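Local coordinates for uncharacterized protein (Bacteroides cellulosilyticus, PDB 5JVK) that is a family 39 glycoside hydrolase that probably hydrolyses O-glycosidic bonds of carbohydrates, at residues D350-A358 / K402-V411; A227-P235 / A268-A276. One frame throughout, in Å; residues are numbered along the deposited sequence.

Interaction 1: residues D350-A358 / K402-V411; sequences DIEQAAYLA and KPSYQAAAVV
The carboxamide of Q353 meets the hydroxyl of S404 over one of its faces: S404 OG donates to Q353 OE1 at 2.9 Å, lying 63° out of the carbonyl plane and so away from either lone pair. With chi1 at 56°, OG sits between the backbone N and the carbonyl carbon of S404, turned up toward the amide. A water reaches the same oxygen from another direction, donating to Q353 OE1 at 2.8 Å and also to D350 O; it accepts from S404 N at 2.9 Å, an N-H of the first helical turn, for which the water serves as acceptor. The nitrogen end of the amide donates to W343 O and G393 O.

Farther along, the helices run nearly parallel, crossing at -20° with axes only 7.8 Å apart. The short methyls of A354 and A407 allow this close approach, A354 CB lying 3.8 Å from A407 CB. L357 then acts as a knob among S404, A407, A408 and V411, its CD2 branch coming within 3.5 Å of A408 CB, while V411 packs beside A358. A proline suits the start of a helix, where an N-H has no preceding turn to bond to, and the P403 ring lies against D350, with D350 CB 3.9 Å from P403 CG.

D350 OD1 and K402 NZ remain 4.3 Å apart, too far for a salt bridge. Both instead bond to S345 OG, and K402 NZ also reaches G393 O. Attraction between the two charges probably still helps at this distance. With acceptor and donor atoms of the Q353 amide both engaged, its orientation is well defined, and a polar, partly water-mediated seam at the helix starts gives way to packing dominated by apolar side chains farther along.

Interaction 2: residues A227-P235 / A268-A276; sequences ADPVKDYLP and AFIIPVLDA
Y233 and F269 meet because both rings swing out on the side anti to their own backbone nitrogens, with chi1 at -164° for Y233 and 169° for F269. The result is a T-shaped pair: the edge of F269, led by CE1 and CZ, points into one face of Y233, the centroids 5.0 Å apart and the planes at 86°. F269 CZ comes within 3.6 Å of Y233 CD2. A tyrosine suits this place because its ring serves as an apolar platform while its hydroxyl reaches on to bond with L220 O.

Beside the rings, P229 lays its compact ring over the second helix, with P229 CB 4.0 Å from P272 CB and as far from V273 CG2. The branches of V230 divide the work. V230 CG2 presses to 3.3 Å from P272 O, and V230 CG1 lies 3.8 Å from A276 CB, a methyl small enough to fit at the helix end. L234 adds its CD1 toward V273 and its CD2 toward A276.

D228 caps the first helix, D228 OD2 accepting from K231 N at 2.8 Å and weakly from V230 N. D228 N donates separately to D232 OD2. D228 O accepts from D232 N, as in an alpha-turn, and from Y233 N, which makes the turn pi-type.

Van der Waals and aromatic contacts hold the pair, without a hydrogen bond between the segments. They join the connections after strands 217-220 and 252-255 outside the (beta/alpha)8 barrel; the steep crossing departs from the usual near-parallel packing, the second connection having only the short helix 270-275.

In the fold
Following the chain from its N terminus, a beta sheet domain precedes the eight-stranded parallel barrel. Interaction 2 comes first: helix 229-247 follows strand 217-220, and the 32 residues between the segments include strand 252-255, so the contact joins successive connections on the barrel's outside. After strands 284-287 and 335-341, interaction 1 opens at 350-358, in helix 350-366, and closes at 402-411, the 43 residues between the segments including the last barrel strand, 373-375. The contacts therefore stand in series, neither nesting nor crossing, their centres about 36 Å apart. Around 350-358/402-411, side chains also touch strands 69-78, 83-94 and 494-498, linking the barrel to both flanking sheets.

Interaction 1: residues D350-A358 / K402-V411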
loop_
_atom_site.group_PDB
_atom_site.type_symbol
_atom_site.label_atom_id
_atom_site.label_comp_id
_atom_site.label_asym_id
_atom_site.label_seq_id
_atom_site.Cartn_x
_atom_site.Cartn_y
_atom_site.Cartn_z
ATOM N N ASP A 350 -2.039 -16.275 1.159
ATOM C CA ASP A 350 -1.639 -15.281 0.153
ATOM C C ASP A 350 -2.859 -14.659 -0.530
ATOM O O ASP A 350 -2.886 -13.457 -0.781
ATOM C CB ASP A 350 -0.738 -15.909 -0.927
ATOM C CG ASP A 350 0.721 -16.048 -0.498
ATOM O OD1 ASP A 350 1.149 -15.407 0.487
ATOM O OD2 ASP A 350 1.450 -16.802 -1.183
ATOM N N ILE A 351 -3.857 -15.486 -0.828
ATOM C CA ILE A 351 -5.056 -15.032 -1.526
ATOM C C ILE A 351 -5.946 -14.150 -0.635
ATOM O O ILE A 351 -6.629 -13.254 -1.141
ATOM C CB ILE A 351 -5.844 -16.227 -2.137
ATOM C CG1 ILE A 351 -6.748 -15.754 -3.274
ATOM C CG2 ILE A 351 -6.651 -16.984 -1.084
ATOM C CD1 ILE A 351 -6.006 -15.280 -4.511
ATOM N N GLU A 352 -5.927 -14.401 0.677
ATOM C CA GLU A 352 -6.610 -13.531 1.644
ATOM C C GLU A 352 -5.954 -12.149 1.707
ATOM O O GLU A 352 -6.650 -11.132 1.676
ATOM C CB GLU A 352 -6.663 -14.177 3.035
ATOM C CG GLU A 352 -7.643 -15.344 3.122
ATOM C CD GLU A 352 -7.581 -16.119 4.434
ATOM O OE1 GLU A 352 -6.581 -16.006 5.179
ATOM O OE2 GLU A 352 -8.543 -16.866 4.719
ATOM N N GLN A 353 -4.621 -12.124 1.772
ATOM C CA GLN A 353 -3.846 -10.873 1.737
ATOM C C GLN A 353 -4.193 -10.032 0.501
ATOM O O GLN A 353 -4.360 -8.814 0.599
ATOM C CB GLN A 353 -2.334 -11.158 1.759
ATOM C CG GLN A 353 -1.468 -9.930 2.043
ATOM C CD GLN A 353 -0.020 -10.053 1.569
ATOM O OE1 GLN A 353 0.273 -10.698 0.561
ATOM N NE2 GLN A 353 0.893 -9.399 2.286
ATOM N N ALA A 354 -4.299 -10.691 -0.651
ATOM C CA ALA A 354 -4.683 -10.034 -1.897
ATOM C C ALA A 354 -6.113 -9.507 -1.829
ATOM O O ALA A 354 -6.362 -8.337 -2.121
ATOM C CB ALA A 354 -4.530 -10.996 -3.065
ATOM N N ALA A 355 -7.039 -10.375 -1.432
ATOM C CA ALA A 355 -8.447 -10.001 -1.275
ATOM C C ALA A 355 -8.624 -8.801 -0.342
ATOM O O ALA A 355 -9.357 -7.869 -0.665
ATOM C CB ALA A 355 -9.257 -11.189 -0.770
ATOM N N TYR A 356 -7.937 -8.824 0.798
ATOM C CA TYR A 356 -8.069 -7.763 1.801
ATOM C C TYR A 356 -7.410 -6.455 1.376
ATOM O O TYR A 356 -7.850 -5.384 1.797
ATOM C CB TYR A 356 -7.533 -8.219 3.167
ATOM C CG TYR A 356 -8.232 -9.430 3.782
ATOM C CD1 TYR A 356 -9.481 -9.883 3.324
ATOM C CD2 TYR A 356 -7.652 -10.109 4.852
ATOM C CE1 TYR A 356 -10.103 -10.982 3.899
ATOM C CE2 TYR A 356 -8.277 -11.205 5.434
ATOM C CZ TYR A 356 -9.500 -11.637 4.952
ATOM O OH TYR A 356 -10.126 -12.724 5.520
ATOM N N LEU A 357 -6.368 -6.536 0.547
ATOM C CA LEU A 357 -5.752 -5.337 -0.031
ATOM C C LEU A 357 -6.747 -4.597 -0.924
ATOM O O LEU A 357 -6.953 -3.399 -0.758
ATOM C CB LEU A 357 -4.494 -5.695 -0.830
ATOM C CG LEU A 357 -3.639 -4.524 -1.350
ATOM C CD1 LEU A 357 -2.169 -4.916 -1.380
ATOM C CD2 LEU A 357 -4.071 -4.028 -2.728
ATOM N N ALA A 358 -7.352 -5.316 -1.866
ATOM C CA ALA A 358 -8.344 -4.730 -2.771
ATOM C C ALA A 358 -9.529 -4.169 -1.998
ATOM O O ALA A 358 -9.982 -3.057 -2.270
ATOM C CB ALA A 358 -8.825 -5.764 -3.776
ATOM N N LYS A 402 3.803 -11.713 -5.206
ATOM C CA LYS A 402 2.766 -12.501 -4.542
ATOM C C LYS A 402 1.417 -12.087 -5.147
ATOM O O LYS A 402 1.353 -11.070 -5.848
ATOM C CB LYS A 402 2.798 -12.246 -3.034
ATOM C CG LYS A 402 4.091 -12.697 -2.360
ATOM C CD LYS A 402 4.304 -12.020 -1.016
ATOM C CE LYS A 402 3.221 -12.396 -0.019
ATOM N NZ LYS A 402 3.479 -11.834 1.333
ATOM N N PRO A 403 0.339 -12.870 -4.905
ATOM C CA PRO A 403 -0.991 -12.501 -5.426
ATOM C C PRO A 403 -1.472 -11.086 -5.065
ATOM O O PRO A 403 -2.190 -10.471 -5.854
ATOM C CB PRO A 403 -1.911 -13.547 -4.794
ATOM C CG PRO A 403 -1.044 -14.740 -4.626
ATOM C CD PRO A 403 0.311 -14.200 -4.263
ATOM N N SER A 404 -1.074 -10.587 -3.893
ATOM C CA SER A 404 -1.432 -9.242 -3.445
ATOM C C SER A 404 -0.932 -8.131 -4.366
ATOM O O SER A 404 -1.567 -7.075 -4.464
ATOM C CB SER A 404 -0.938 -9.004 -2.016
ATOM O OG SER A 404 0.454 -9.225 -1.918
ATOM N N TYR A 405 0.199 -8.365 -5.033
ATOM C CA TYR A 405 0.703 -7.438 -6.043
ATOM C C TYR A 405 -0.285 -7.299 -7.199
ATOM O O TYR A 405 -0.613 -6.185 -7.610
ATOM C CB TYR A 405 2.062 -7.893 -6.582
ATOM C CG TYR A 405 2.675 -6.885 -7.518
ATOM C CD1 TYR A 405 2.317 -6.847 -8.868
ATOM C CD2 TYR A 405 3.591 -5.946 -7.055
ATOM C CE1 TYR A 405 2.861 -5.910 -9.727
ATOM C CE2 TYR A 405 4.147 -5.008 -7.910
ATOM C CZ TYR A 405 3.776 -4.993 -9.245
ATOM O OH TYR A 405 4.319 -4.063 -10.090
ATOM N N GLN A 406 -0.729 -8.438 -7.728
ATOM C CA GLN A 406 -1.700 -8.478 -8.822
ATOM C C GLN A 406 -2.987 -7.756 -8.425
ATOM O O GLN A 406 -3.515 -6.955 -9.197
ATOM C CB GLN A 406 -2.026 -9.929 -9.199
ATOM C CG GLN A 406 -2.844 -10.092 -10.477
ATOM C CD GLN A 406 -2.018 -10.007 -11.750
ATOM O OE1 GLN A 406 -0.804 -10.213 -11.742
ATOM N NE2 GLN A 406 -2.686 -9.712 -12.862
ATOM N N ALA A 407 -3.480 -8.053 -7.225
ATOM C CA ALA A 407 -4.693 -7.419 -6.694
ATOM C C ALA A 407 -4.568 -5.901 -6.579
ATOM O O ALA A 407 -5.528 -5.186 -6.847
ATOM C CB ALA A 407 -5.057 -8.020 -5.344
ATOM N N ALA A 408 -3.386 -5.422 -6.186
ATOM C CA ALA A 408 -3.107 -3.983 -6.087
ATOM C C ALA A 408 -3.137 -3.281 -7.449
ATOM O O ALA A 408 -3.742 -2.217 -7.593
ATOM C CB ALA A 408 -1.762 -3.752 -5.410
ATOM N N ALA A 409 -2.475 -3.875 -8.438
ATOM C CA ALA A 409 -2.445 -3.322 -9.794
ATOM C C ALA A 409 -3.840 -3.267 -10.415
ATOM O O ALA A 409 -4.214 -2.261 -11.030
ATOM C CB ALA A 409 -1.506 -4.129 -10.679
ATOM N N VAL A 410 -4.607 -4.341 -10.235
ATOM C CA VAL A 410 -5.947 -4.434 -10.811
ATOM C C VAL A 410 -6.906 -3.455 -10.121
ATOM O O VAL A 410 -7.617 -2.714 -10.806
ATOM C CB VAL A 410 -6.492 -5.883 -10.771
ATOM C CG1 VAL A 410 -7.946 -5.943 -11.230
ATOM C CG2 VAL A 410 -5.631 -6.799 -11.635
ATOM N N VAL A 411 -6.913 -3.434 -8.786
ATOM C CA VAL A 411 -7.806 -2.528 -8.044
ATOM C C VAL A 411 -7.465 -1.048 -8.289
ATOM O O VAL A 411 -8.362 -0.206 -8.320
ATOM C CB VAL A 411 -7.873 -2.861 -6.525
ATOM C CG1 VAL A 411 -6.623 -2.406 -5.781
ATOM C CG2 VAL A 411 -9.123 -2.256 -5.899
HETATM O O HOH W 1 -0.409 -12.265 -1.687
#

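Interaction 2: residues A227-P235 / A268-A276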
loop_
_atom_site.group_PDB
_atom_site.type_symbol
_atom_site.label_atom_id
_atom_site.label_comp_id
_atom_site.label_asym_id
_atom_site.label_seq_id
_atom_site.Cartn_x
_atom_site.Cartn_y
_atom_site.Cartn_z
ATOM N N ALA A 227 5.586 7.313 24.361
ATOM C CA ALA A 227 5.338 8.737 24.636
ATOM C C ALA A 227 3.850 9.035 24.841
ATOM O O ALA A 227 3.025 8.702 23.988
ATOM C CB ALA A 227 5.883 9.591 23.502
ATOM N N ASP A 228 3.520 9.666 25.970
ATOM C CA ASP A 228 2.150 10.112 26.259
ATOM C C ASP A 228 1.760 11.250 25.299
ATOM O O ASP A 228 2.580 12.134 25.037
ATOM C CB ASP A 228 2.038 10.591 27.715
ATOM C CG ASP A 228 0.626 11.023 28.090
ATOM O OD1 ASP A 228 -0.230 10.144 28.312
ATOM O OD2 ASP A 228 0.371 12.244 28.168
ATOM N N PRO A 229 0.519 11.224 24.762
ATOM C CA PRO A 229 0.048 12.295 23.873
ATOM C C PRO A 229 0.172 13.721 24.432
ATOM O O PRO A 229 0.706 14.599 23.750
ATOM C CB PRO A 229 -1.425 11.935 23.651
ATOM C CG PRO A 229 -1.466 10.455 23.765
ATOM C CD PRO A 229 -0.421 10.084 24.778
ATOM N N VAL A 230 -0.301 13.939 25.658
ATOM C CA VAL A 230 -0.367 15.284 26.242
ATOM C C VAL A 230 0.935 15.684 26.944
ATOM O O VAL A 230 1.431 16.792 26.739
ATOM C CB VAL A 230 -1.560 15.413 27.219
ATOM C CG1 VAL A 230 -1.632 16.819 27.817
ATOM C CG2 VAL A 230 -2.863 15.068 26.505
ATOM N N LYS A 231 1.478 14.789 27.767
ATOM C CA LYS A 231 2.636 15.104 28.621
ATOM C C LYS A 231 3.993 15.020 27.920
ATOM O O LYS A 231 4.906 15.756 28.289
ATOM C CB LYS A 231 2.651 14.205 29.864
ATOM C CG LYS A 231 1.484 14.446 30.809
ATOM C CD LYS A 231 1.517 13.494 31.993
ATOM C CE LYS A 231 0.268 13.642 32.848
ATOM N NZ LYS A 231 0.258 12.690 33.992
ATOM N N ASP A 232 4.134 14.120 26.944
ATOM C CA ASP A 232 5.410 13.915 26.234
ATOM C C ASP A 232 5.391 14.424 24.793
ATOM O O ASP A 232 6.263 15.205 24.401
ATOM C CB ASP A 232 5.805 12.432 26.249
ATOM C CG ASP A 232 6.037 11.891 27.656
ATOM O OD1 ASP A 232 6.435 12.663 28.555
ATOM O OD2 ASP A 232 5.824 10.678 27.859
ATOM N N TYR A 233 4.405 13.985 24.012
ATOM C CA TYR A 233 4.367 14.281 22.574
ATOM C C TYR A 233 4.034 15.744 22.259
ATOM O O TYR A 233 4.720 16.368 21.451
ATOM C CB TYR A 233 3.385 13.353 21.848
ATOM C CG TYR A 233 3.570 13.342 20.345
ATOM C CD1 TYR A 233 4.322 12.345 19.720
ATOM C CD2 TYR A 233 3.002 14.337 19.546
ATOM C CE1 TYR A 233 4.498 12.338 18.343
ATOM C CE2 TYR A 233 3.177 14.340 18.173
ATOM C CZ TYR A 233 3.926 13.342 17.578
ATOM O OH TYR A 233 4.084 13.342 16.216
ATOM N N LEU A 234 2.987 16.282 22.880
ATOM C CA LEU A 234 2.530 17.647 22.578
ATOM C C LEU A 234 3.583 18.743 22.856
ATOM O O LEU A 234 3.691 19.686 22.072
ATOM C CB LEU A 234 1.196 17.951 23.284
ATOM C CG LEU A 234 0.515 19.305 23.035
ATOM C CD1 LEU A 234 0.368 19.614 21.550
ATOM C CD2 LEU A 234 -0.847 19.329 23.711
ATOM N N PRO A 235 4.357 18.627 23.960
ATOM C CA PRO A 235 5.497 19.532 24.148
ATOM C C PRO A 235 6.507 19.531 23.001
ATOM O O PRO A 235 6.909 20.602 22.548
ATOM C CB PRO A 235 6.145 19.004 25.429
ATOM C CG PRO A 235 4.993 18.503 26.221
ATOM C CD PRO A 235 4.000 17.959 25.227
ATOM N N ALA A 268 -7.226 7.432 20.047
ATOM C CA ALA A 268 -6.471 7.345 21.301
ATOM C C ALA A 268 -5.333 8.364 21.401
ATOM O O ALA A 268 -4.958 8.742 22.509
ATOM C CB ALA A 268 -5.939 5.933 21.510
ATOM N N PHE A 269 -4.785 8.797 20.262
ATOM C CA PHE A 269 -3.758 9.849 20.238
ATOM C C PHE A 269 -4.374 11.240 20.113
ATOM O O PHE A 269 -4.028 12.143 20.875
ATOM C CB PHE A 269 -2.757 9.640 19.095
ATOM C CG PHE A 269 -1.841 10.819 18.872
ATOM C CD1 PHE A 269 -0.687 10.978 19.634
ATOM C CD2 PHE A 269 -2.149 11.790 17.917
ATOM C CE1 PHE A 269 0.147 12.075 19.440
ATOM C CE2 PHE A 269 -1.320 12.886 17.721
ATOM C CZ PHE A 269 -0.170 13.029 18.482
ATOM N N ILE A 270 -5.261 11.411 19.135
ATOM C CA ILE A 270 -5.771 12.739 18.771
ATOM C C ILE A 270 -6.711 13.347 19.821
ATOM O O ILE A 270 -6.626 14.544 20.088
ATOM C CB ILE A 270 -6.415 12.746 17.352
ATOM C CG1 ILE A 270 -6.530 14.175 16.798
ATOM C CG2 ILE A 270 -7.777 12.063 17.336
ATOM C CD1 ILE A 270 -5.204 14.835 16.484
ATOM N N ILE A 271 -7.582 12.534 20.423
ATOM C CA ILE A 271 -8.577 13.045 21.382
ATOM C C ILE A 271 -7.936 13.693 22.633
ATOM O O ILE A 271 -8.351 14.785 23.021
ATOM C CB ILE A 271 -9.644 11.973 21.756
ATOM C CG1 ILE A 271 -10.512 11.650 20.528
ATOM C CG2 ILE A 271 -10.524 12.440 22.918
ATOM C CD1 ILE A 271 -11.438 10.463 20.703
ATOM N N PRO A 272 -6.938 13.031 23.262
ATOM C CA PRO A 272 -6.205 13.705 24.350
ATOM C C PRO A 272 -5.520 15.014 23.938
ATOM O O PRO A 272 -5.482 15.960 24.729
ATOM C CB PRO A 272 -5.146 12.675 24.760
ATOM C CG PRO A 272 -5.699 11.360 24.354
ATOM C CD PRO A 272 -6.601 11.596 23.177
ATOM N N VAL A 273 -4.989 15.052 22.716
ATOM C CA VAL A 273 -4.295 16.230 22.185
ATOM C C VAL A 273 -5.278 17.377 21.931
ATOM O O VAL A 273 -4.960 18.532 22.215
ATOM C CB VAL A 273 -3.502 15.890 20.894
ATOM C CG1 VAL A 273 -2.923 17.144 20.242
ATOM C CG2 VAL A 273 -2.383 14.897 21.194
ATOM N N LEU A 274 -6.458 17.058 21.398
ATOM C CA LEU A 274 -7.501 18.063 21.161
ATOM C C LEU A 274 -8.082 18.608 22.466
ATOM O O LEU A 274 -8.278 19.820 22.601
ATOM C CB LEU A 274 -8.627 17.494 20.288
ATOM C CG LEU A 274 -8.257 17.090 18.854
ATOM C CD1 LEU A 274 -9.385 16.286 18.227
ATOM C CD2 LEU A 274 -7.916 18.297 17.991
ATOM N N ASP A 275 -8.347 17.714 23.421
ATOM C CA ASP A 275 -8.861 18.102 24.746
ATOM C C ASP A 275 -7.879 18.965 25.552
ATOM O O ASP A 275 -8.306 19.721 26.424
ATOM C CB ASP A 275 -9.269 16.863 25.567
ATOM C CG ASP A 275 -10.516 16.159 25.015
ATOM O OD1 ASP A 275 -11.178 16.687 24.091
ATOM O OD2 ASP A 275 -10.835 15.061 25.518
ATOM N N ALA A 276 -6.581 18.854 25.252
ATOM C CA ALA A 276 -5.546 19.731 25.822
ATOM C C ALA A 276 -5.240 20.983 24.968
ATOM O O ALA A 276 -4.175 21.584 25.122
ATOM C CB ALA A 276 -4.269 18.931 26.052
#